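Local coordinates for putative carboxynorspermidine decarboxylase protein (Sinorhizobium meliloti, PDB 3MT1), which probably catalyses the pyridoxal 5'-phosphate-dependent decarboxylation of carboxynorspermidine and carboxyspermidine in polyamine biosynthesis, at residues L34-F39 with V63-E68; D87-V90 with K95-F98; G171-M176 with A214-F219. All blocks are in the same frame, centred on the assembly; numbering follows the deposited sequence.

All three contacts belong to the eight-stranded parallel beta/alpha barrel, and they follow one another along the chain. Interactions 1 and 2 are neighbours, with centres about 14 Å apart. They meet where helix 60-70 lies beside helix 83-92: Val63 CG1 is 4.2 Å from Val89 CG1. Both reach the same barrel sheet, at its first and fourth strands. Interaction 3 joins helices 170-190 and 209-223, later in the barrel. Its centre is about 26 Å from that of interaction 1 and 29 Å from that of interaction 2, and it touches neither. The contacts thus pack a turn on a helix, a helix on a strand and a helix on a helix, joining barrel wall and outer layer.

Interaction 1: residues L34-F39 with V63-E68; sequences LALKCF and VRLGRE
Leu36 meets Leu65 and Gly66 through van der Waals contact alone. Its methyl CD1 does the touching, 3.8 Å from Gly66 N and 4.2 Å from Leu65 CD2. Gly66 has no side chain, and the methyl therefore rests directly on the helix backbone. Leu36 CG stands beside its own backbone N and anti to the carbonyl carbon (chi1 -63°), and this carries the branch to the helix. The Leu36 side chain also packs on Thr55, Ser57 and Phe45.

No hydrogen bond crosses between 34-39 and 63-68. Backbone bonds hold the 34-39 turn. Cys38 N donates to Ala35 O, and Leu36 pairs with Thr56 of the next strand.

The charged side chains of the helix take no part in this contact. Arg64 NE makes a salt bridge with Glu68 OE2 at 3.0 Å, although the hydrogen bond in it is weak. Arg64 also forms a cation-pi contact with Tyr357 of the second subunit. Arg67 makes a salt bridge with Asp94.

The arrangement is that of a beta/alpha barrel, where the turn after strand 31-35 packs on helix 60-70. In class-II relatives the cofactor lysine follows the first barrel strand; Lys37 is consistent with that place.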
loop_
_atom_site.group_PDB
_atom_site.type_symbol
_atom_site.label_atom_id
_atom_site.label_comp_id
_atom_site.label_asym_id
_atom_site.label_seq_id
_atom_site.Cartn_x
_atom_site.Cartn_y
_atom_site.Cartn_z
ATOM N N LEU B 34 -9.833 -8.727 -19.074
ATOM C CA LEU B 34 -8.732 -8.456 -18.149
ATOM C C LEU B 34 -9.320 -7.951 -16.834
ATOM O O LEU B 34 -10.094 -7.009 -16.850
ATOM C CB LEU B 34 -7.799 -7.385 -18.740
ATOM C CG LEU B 34 -6.639 -6.833 -17.901
ATOM C CD1 LEU B 34 -5.693 -7.977 -17.431
ATOM C CD2 LEU B 34 -5.859 -5.760 -18.654
ATOM N N ALA B 35 -8.972 -8.557 -15.710
ATOM C CA ALA B 35 -9.406 -7.994 -14.398
ATOM C C ALA B 35 -8.522 -6.826 -13.978
ATOM O O ALA B 35 -7.355 -7.035 -13.633
ATOM C CB ALA B 35 -9.446 -9.056 -13.308
ATOM N N LEU B 36 -9.061 -5.602 -14.057
ATOM C CA LEU B 36 -8.267 -4.404 -13.792
ATOM C C LEU B 36 -7.753 -4.294 -12.339
ATOM O O LEU B 36 -6.769 -3.631 -12.102
ATOM C CB LEU B 36 -8.987 -3.157 -14.248
ATOM C CG LEU B 36 -9.267 -3.031 -15.764
ATOM C CD1 LEU B 36 -9.805 -1.639 -16.127
ATOM C CD2 LEU B 36 -7.999 -3.282 -16.569
ATOM N N LYS B 37 -8.367 -5.000 -11.383
ATOM C CA LYS B 37 -7.854 -4.994 -10.008
ATOM C C LYS B 37 -6.443 -5.598 -9.905
ATOM O O LYS B 37 -5.654 -5.219 -9.030
ATOM C CB LYS B 37 -8.832 -5.614 -9.001
ATOM C CG LYS B 37 -9.011 -7.092 -9.119
ATOM C CD LYS B 37 -10.089 -7.655 -8.161
ATOM C CE LYS B 37 -10.365 -9.128 -8.538
ATOM N NZ LYS B 37 -11.575 -9.708 -7.829
ATOM N N CYS B 38 -6.109 -6.504 -10.821
ATOM C CA CYS B 38 -4.826 -7.163 -10.795
ATOM C C CYS B 38 -3.774 -6.339 -11.547
ATOM O O CYS B 38 -2.610 -6.208 -11.094
ATOM C CB CYS B 38 -4.973 -8.547 -11.397
ATOM S SG CYS B 38 -3.411 -9.268 -11.923
ATOM N N PHE B 39 -4.193 -5.779 -12.695
ATOM C CA PHE B 39 -3.258 -5.168 -13.660
ATOM C C PHE B 39 -3.991 -4.150 -14.495
ATOM O O PHE B 39 -4.944 -4.485 -15.154
ATOM C CB PHE B 39 -2.699 -6.230 -14.566
ATOM C CG PHE B 39 -1.680 -5.732 -15.541
ATOM C CD1 PHE B 39 -2.064 -5.349 -16.851
ATOM C CD2 PHE B 39 -0.329 -5.703 -15.191
ATOM C CE1 PHE B 39 -1.103 -4.908 -17.793
ATOM C CE2 PHE B 39 0.643 -5.245 -16.111
ATOM C CZ PHE B 39 0.266 -4.860 -17.421
ATOM N N VAL B 63 -13.758 0.978 -14.194
ATOM C CA VAL B 63 -14.645 0.944 -15.339
ATOM C C VAL B 63 -14.389 2.072 -16.348
ATOM O O VAL B 63 -14.378 1.837 -17.553
ATOM C CB VAL B 63 -16.148 0.856 -14.964
ATOM C CG1 VAL B 63 -16.763 2.248 -14.623
ATOM C CG2 VAL B 63 -16.916 0.222 -16.128
ATOM N N ARG B 64 -14.145 3.277 -15.870
ATOM C CA ARG B 64 -13.738 4.348 -16.791
ATOM C C ARG B 64 -12.403 4.021 -17.513
ATOM O O ARG B 64 -12.275 4.210 -18.764
ATOM C CB ARG B 64 -13.646 5.687 -16.061
ATOM C CG ARG B 64 -13.139 6.826 -16.890
ATOM C CD ARG B 64 -13.533 8.124 -16.231
ATOM N NE ARG B 64 -12.996 9.287 -16.930
ATOM C CZ ARG B 64 -13.049 10.530 -16.467
ATOM N NH1 ARG B 64 -13.585 10.775 -15.283
ATOM N NH2 ARG B 64 -12.522 11.525 -17.165
ATOM N N LEU B 65 -11.435 3.505 -16.761
ATOM C CA LEU B 65 -10.162 3.207 -17.376
ATOM C C LEU B 65 -10.356 2.172 -18.475
ATOM O O LEU B 65 -9.764 2.322 -19.527
ATOM C CB LEU B 65 -9.121 2.708 -16.356
ATOM C CG LEU B 65 -7.773 2.268 -16.922
ATOM C CD1 LEU B 65 -6.930 3.454 -17.376
ATOM C CD2 LEU B 65 -7.026 1.519 -15.920
ATOM N N GLY B 66 -11.187 1.143 -18.237
ATOM C CA GLY B 66 -11.379 0.048 -19.186
ATOM C C GLY B 66 -12.095 0.555 -20.427
ATOM O O GLY B 66 -11.705 0.217 -21.543
ATOM N N ARG B 67 -13.147 1.366 -20.231
ATOM C CA ARG B 67 -13.851 1.976 -21.349
ATOM C C ARG B 67 -12.950 2.895 -22.148
ATOM O O ARG B 67 -12.837 2.712 -23.354
ATOM C CB ARG B 67 -15.146 2.690 -20.921
ATOM C CG ARG B 67 -15.842 3.544 -22.032
ATOM C CD ARG B 67 -16.264 2.771 -23.312
ATOM N NE ARG B 67 -17.338 1.811 -23.039
ATOM C CZ ARG B 67 -17.337 0.514 -23.384
ATOM N NH1 ARG B 67 -16.313 -0.029 -24.054
ATOM N NH2 ARG B 67 -18.374 -0.256 -23.055
ATOM N N GLU B 68 -12.287 3.845 -21.492
ATOM C CA GLU B 68 -11.489 4.848 -22.216
ATOM C C GLU B 68 -10.204 4.356 -22.836
ATOM O O GLU B 68 -9.810 4.863 -23.859
ATOM C CB GLU B 68 -11.215 6.077 -21.352
ATOM C CG GLU B 68 -12.523 6.817 -21.030
ATOM C CD GLU B 68 -12.355 8.088 -20.219
ATOM O OE1 GLU B 68 -11.198 8.475 -19.926
ATOM O OE2 GLU B 68 -13.385 8.701 -19.867
#

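Interaction 2: residues D87-V90 with K95-F98; sequences DEVV and KIIF
Ile96 reaches from its barrel strand to Val89 and Val90 of the preceding helix. The contact lies within a beta-alpha-beta unit of the barrel, made of strand 73-77, helix 83-92 and strand 95-98. Ile96 is directed at the helix. Its CG1 is anti to the backbone N (chi1 -169°), and the branch continues extended to CD1. This terminal methyl carries the whole contact.

The two valines present themselves differently. The bond from CA to CB of Val89 points at the strand, whereas that of Val90 points neither at the strand nor away from it. Val90 turns its CG2 methyl to the isoleucine, and the two side chains cross at a slant. The interface is entirely apolar, and no hydrogen bond spans it.

The neighbours extend the same apolar layer. Val89 also packs on Ala76 and Leu60, and Tyr81 touches both Val89 and Ile96. Ala111 and Ile114 add to the cover of Ile96. The strand is tied into the sheet on either side: Lys95 and Ile97 pair with Ala76, and Ile96 pairs with Ala115 and Gly117. Lys95 forms a salt bridge with Glu73.

Ile96 CD1 is 4.4 Å from Val89 CG1 and 4.0 Å from Val90 CG2.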
loop_
_atom_site.group_PDB
_atom_site.type_symbol
_atom_site.label_atom_id
_atom_site.label_comp_id
_atom_site.label_asym_id
_atom_site.label_seq_id
_atom_site.Cartn_x
_atom_site.Cartn_y
_atom_site.Cartn_z
ATOM N N ASP B 87 -24.644 6.263 -11.907
ATOM C CA ASP B 87 -25.040 6.724 -13.209
ATOM C C ASP B 87 -23.832 6.786 -14.111
ATOM O O ASP B 87 -23.924 6.446 -15.287
ATOM C CB ASP B 87 -25.768 8.074 -13.133
ATOM C CG ASP B 87 -27.334 7.918 -13.076
ATOM O OD1 ASP B 87 -27.911 7.238 -13.987
ATOM O OD2 ASP B 87 -27.991 8.492 -12.148
ATOM N N GLU B 88 -22.687 7.185 -13.569
ATOM C CA GLU B 88 -21.507 7.234 -14.369
ATOM C C GLU B 88 -21.025 5.816 -14.624
ATOM O O GLU B 88 -20.523 5.497 -15.708
ATOM C CB GLU B 88 -20.422 8.068 -13.719
ATOM C CG GLU B 88 -19.398 8.520 -14.744
ATOM C CD GLU B 88 -18.207 9.265 -14.142
ATOM O OE1 GLU B 88 -18.427 10.098 -13.199
ATOM O OE2 GLU B 88 -17.056 9.019 -14.628
ATOM N N VAL B 89 -21.195 4.943 -13.645
ATOM C CA VAL B 89 -20.774 3.590 -13.879
ATOM C C VAL B 89 -21.570 3.060 -15.075
ATOM O O VAL B 89 -20.974 2.602 -16.073
ATOM C CB VAL B 89 -20.910 2.718 -12.636
ATOM C CG1 VAL B 89 -20.492 1.314 -12.937
ATOM C CG2 VAL B 89 -20.045 3.251 -11.513
ATOM N N VAL B 90 -22.906 3.192 -14.999
ATOM C CA VAL B 90 -23.808 2.657 -16.021
ATOM C C VAL B 90 -23.463 3.146 -17.422
ATOM O O VAL B 90 -23.512 2.384 -18.379
ATOM C CB VAL B 90 -25.310 2.905 -15.697
ATOM C CG1 VAL B 90 -26.202 2.665 -16.950
ATOM C CG2 VAL B 90 -25.749 1.986 -14.556
ATOM N N LYS B 95 -22.158 -4.359 -19.196
ATOM C CA LYS B 95 -22.800 -5.206 -18.241
ATOM C C LYS B 95 -22.477 -4.642 -16.876
ATOM O O LYS B 95 -21.407 -4.018 -16.666
ATOM C CB LYS B 95 -22.331 -6.653 -18.421
ATOM C CG LYS B 95 -22.870 -7.237 -19.736
ATOM C CD LYS B 95 -22.634 -8.727 -19.876
ATOM C CE LYS B 95 -23.058 -9.294 -21.236
ATOM N NZ LYS B 95 -22.225 -8.699 -22.334
ATOM N N ILE B 96 -23.426 -4.814 -15.956
ATOM C CA ILE B 96 -23.246 -4.380 -14.576
ATOM C C ILE B 96 -23.668 -5.540 -13.709
ATOM O O ILE B 96 -24.616 -6.245 -14.035
ATOM C CB ILE B 96 -24.046 -3.086 -14.250
ATOM C CG1 ILE B 96 -23.604 -2.519 -12.888
ATOM C CG2 ILE B 96 -25.529 -3.326 -14.291
ATOM C CD1 ILE B 96 -24.163 -1.135 -12.584
ATOM N N ILE B 97 -22.926 -5.766 -12.637
ATOM C CA ILE B 97 -23.189 -6.867 -11.746
ATOM C C ILE B 97 -23.333 -6.370 -10.325
ATOM O O ILE B 97 -22.593 -5.475 -9.868
ATOM C CB ILE B 97 -22.093 -7.908 -11.845
ATOM C CG1 ILE B 97 -22.140 -8.505 -13.251
ATOM C CG2 ILE B 97 -22.243 -8.993 -10.761
ATOM C CD1 ILE B 97 -20.808 -8.535 -13.936
ATOM N N PHE B 98 -24.335 -6.930 -9.648
ATOM C CA PHE B 98 -24.646 -6.528 -8.294
ATOM C C PHE B 98 -24.384 -7.666 -7.385
ATOM O O PHE B 98 -24.567 -8.833 -7.763
ATOM C CB PHE B 98 -26.082 -6.076 -8.146
ATOM C CG PHE B 98 -26.476 -5.018 -9.120
ATOM C CD1 PHE B 98 -26.221 -3.683 -8.848
ATOM C CD2 PHE B 98 -27.099 -5.359 -10.330
ATOM C CE1 PHE B 98 -26.583 -2.695 -9.759
ATOM C CE2 PHE B 98 -27.462 -4.396 -11.229
ATOM C CZ PHE B 98 -27.198 -3.052 -10.943
#

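Interaction 3: residues G171-M176 with A214-F219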
loop_
_atom_site.group_PDB
_atom_site.type_symbol
_atom_site.label_atom_id
_atom_site.label_comp_id
_atom_site.label_asym_id
_atom_site.label_seq_id
_atom_site.Cartn_x
_atom_site.Cartn_y
_atom_site.Cartn_z
ATOM N N GLY B 171 -8.319 -30.473 -13.055
ATOM C CA GLY B 171 -9.167 -31.388 -12.314
ATOM C C GLY B 171 -9.986 -30.675 -11.247
ATOM O O GLY B 171 -11.199 -30.947 -11.115
ATOM N N LEU B 172 -9.339 -29.761 -10.496
ATOM C CA LEU B 172 -10.003 -29.038 -9.407
ATOM C C LEU B 172 -11.017 -28.055 -9.923
ATOM O O LEU B 172 -12.127 -27.987 -9.385
ATOM C CB LEU B 172 -9.011 -28.319 -8.486
ATOM C CG LEU B 172 -9.665 -27.337 -7.495
ATOM C CD1 LEU B 172 -10.511 -28.041 -6.433
ATOM C CD2 LEU B 172 -8.621 -26.439 -6.837
ATOM N N PHE B 173 -10.635 -27.283 -10.945
ATOM C CA PHE B 173 -11.597 -26.431 -11.655
ATOM C C PHE B 173 -12.786 -27.268 -12.147
ATOM O O PHE B 173 -13.956 -26.889 -11.970
ATOM C CB PHE B 173 -10.961 -25.679 -12.839
ATOM C CG PHE B 173 -11.977 -25.038 -13.745
ATOM C CD1 PHE B 173 -12.669 -23.899 -13.345
ATOM C CD2 PHE B 173 -12.292 -25.604 -14.981
ATOM C CE1 PHE B 173 -13.631 -23.323 -14.164
ATOM C CE2 PHE B 173 -13.268 -25.023 -15.818
ATOM C CZ PHE B 173 -13.930 -23.886 -15.402
ATOM N N ASP B 174 -12.492 -28.421 -12.746
ATOM C CA ASP B 174 -13.578 -29.265 -13.241
ATOM C C ASP B 174 -14.627 -29.606 -12.178
ATOM O O ASP B 174 -15.837 -29.533 -12.457
ATOM C CB ASP B 174 -13.093 -30.552 -13.893
ATOM C CG ASP B 174 -14.255 -31.402 -14.370
ATOM O OD1 ASP B 174 -15.166 -30.816 -15.032
ATOM O OD2 ASP B 174 -14.283 -32.622 -14.043
ATOM N N ARG B 175 -14.166 -29.960 -10.975
ATOM C CA ARG B 175 -15.078 -30.235 -9.877
ATOM C C ARG B 175 -15.854 -29.022 -9.407
ATOM O O ARG B 175 -17.015 -29.131 -9.058
ATOM C CB ARG B 175 -14.338 -30.875 -8.714
ATOM C CG ARG B 175 -13.731 -32.152 -9.153
ATOM C CD ARG B 175 -13.425 -33.043 -8.023
ATOM N NE ARG B 175 -13.047 -34.349 -8.531
ATOM C CZ ARG B 175 -13.885 -35.376 -8.616
ATOM N NH1 ARG B 175 -15.148 -35.227 -8.217
ATOM N NH2 ARG B 175 -13.449 -36.547 -9.088
HETATM N N MSE B 176 -15.222 -27.856 -9.418
HETATM C CA MSE B 176 -15.877 -26.644 -8.926
HETATM C C MSE B 176 -16.993 -26.209 -9.858
HETATM O O MSE B 176 -18.062 -25.781 -9.419
HETATM C CB MSE B 176 -14.849 -25.558 -8.765
HETATM C CG MSE B 176 -13.703 -26.036 -7.960
HETATM SE SE MSE B 176 -13.752 -25.269 -6.215
HETATM C CE MSE B 176 -12.462 -23.858 -6.632
ATOM N N ALA B 214 -12.739 -27.571 -23.973
ATOM C CA ALA B 214 -13.793 -28.541 -24.263
ATOM C C ALA B 214 -14.807 -28.579 -23.127
ATOM O O ALA B 214 -16.001 -28.753 -23.343
ATOM C CB ALA B 214 -13.190 -29.902 -24.473
ATOM N N ARG B 215 -14.323 -28.409 -21.908
ATOM C CA ARG B 215 -15.195 -28.377 -20.751
ATOM C C ARG B 215 -16.016 -27.070 -20.739
ATOM O O ARG B 215 -17.178 -27.070 -20.311
ATOM C CB ARG B 215 -14.371 -28.553 -19.462
ATOM C CG ARG B 215 -15.182 -28.488 -18.189
ATOM C CD ARG B 215 -16.121 -29.699 -18.050
ATOM N NE ARG B 215 -16.975 -29.638 -16.851
ATOM C CZ ARG B 215 -18.238 -29.204 -16.849
ATOM N NH1 ARG B 215 -18.805 -28.774 -17.968
ATOM N NH2 ARG B 215 -18.937 -29.196 -15.729
ATOM N N LEU B 216 -15.399 -25.976 -21.205
ATOM C CA LEU B 216 -16.069 -24.698 -21.365
ATOM C C LEU B 216 -17.186 -24.817 -22.407
ATOM O O LEU B 216 -18.323 -24.395 -22.159
ATOM C CB LEU B 216 -15.061 -23.583 -21.716
ATOM C CG LEU B 216 -14.053 -23.114 -20.625
ATOM C CD1 LEU B 216 -13.096 -22.039 -21.086
ATOM C CD2 LEU B 216 -14.745 -22.646 -19.385
ATOM N N ARG B 217 -16.870 -25.429 -23.552
ATOM C CA ARG B 217 -17.860 -25.661 -24.598
ATOM C C ARG B 217 -19.116 -26.356 -24.067
ATOM O O ARG B 217 -20.240 -25.932 -24.349
ATOM C CB ARG B 217 -17.264 -26.481 -25.746
ATOM C CG ARG B 217 -16.643 -25.652 -26.869
ATOM C CD ARG B 217 -17.169 -26.035 -28.263
ATOM N NE ARG B 217 -16.540 -25.210 -29.295
ATOM C CZ ARG B 217 -16.970 -24.007 -29.680
ATOM N NH1 ARG B 217 -18.050 -23.462 -29.139
ATOM N NH2 ARG B 217 -16.314 -23.328 -30.612
ATOM N N ALA B 218 -18.908 -27.418 -23.294
ATOM C CA ALA B 218 -20.005 -28.272 -22.833
ATOM C C ALA B 218 -20.930 -27.554 -21.831
ATOM O O ALA B 218 -22.152 -27.743 -21.830
ATOM C CB ALA B 218 -19.460 -29.558 -22.256
ATOM N N PHE B 219 -20.348 -26.727 -20.981
ATOM C CA PHE B 219 -21.145 -25.940 -20.072
ATOM C C PHE B 219 -21.973 -24.937 -20.870
ATOM O O PHE B 219 -23.160 -24.781 -20.629
ATOM C CB PHE B 219 -20.255 -25.203 -19.086
ATOM C CG PHE B 219 -21.013 -24.408 -18.084
ATOM C CD1 PHE B 219 -21.418 -23.110 -18.373
ATOM C CD2 PHE B 219 -21.321 -24.956 -16.838
ATOM C CE1 PHE B 219 -22.129 -22.372 -17.439
ATOM C CE2 PHE B 219 -22.036 -24.235 -15.897
ATOM C CZ PHE B 219 -22.443 -22.937 -16.192
#
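Asp174 and Arg215 both hold CG anti to the backbone N, and this sends their side chains out from two neighbouring helices to meet. The arginine chain then bends at chi2 (68°). The bend places NE, rather than an end nitrogen, opposite the carboxylate. Arg215 NE donates to Asp174 OD1 over 2.8 Å, with an N-H...O angle of 149°. The pair is a salt bridge as well as a hydrogen bond.

The two flat groups are nearly perpendicular, with their planes 78° apart. OD1 lies at the edge of the guanidinium, almost in its plane, and is approached nearly along its own C-O axis. The arginine CD comes close to the same oxygen, 3.4 Å from Asp174 OD1. Arg215 NH2, on the same edge as the NE-H, has its own partner: a salt bridge with Glu181, further along the same helix as Asp174. The chain of Arg215 also rests on Leu177 between them.

Beside the ion pair lies an apolar contact. Phe173 CZ is 4.3 Å from Leu216 CD2, and the methyl approaches the ring obliquely. Phe212 adds an edge-to-face contact with the Phe173 ring. Leu216 also packs on Leu229 of strand 226-229 and on Val24 of helix 11-28. Helix 209-223 thus also packs on the barrel wall and on a third helix.

The interface thus has a buried apolar side and a partly exposed charged side. Helices 170-190 and 209-223 are joined here in the outer layer of the barrel. Arg215 bridges two acidic residues of one helix, using NE for Asp174 and NH2 for Glu181. Two acids on separate nitrogens would hold the guanidinium against rotation, and its positive charge would probably keep the two carboxylates ionised.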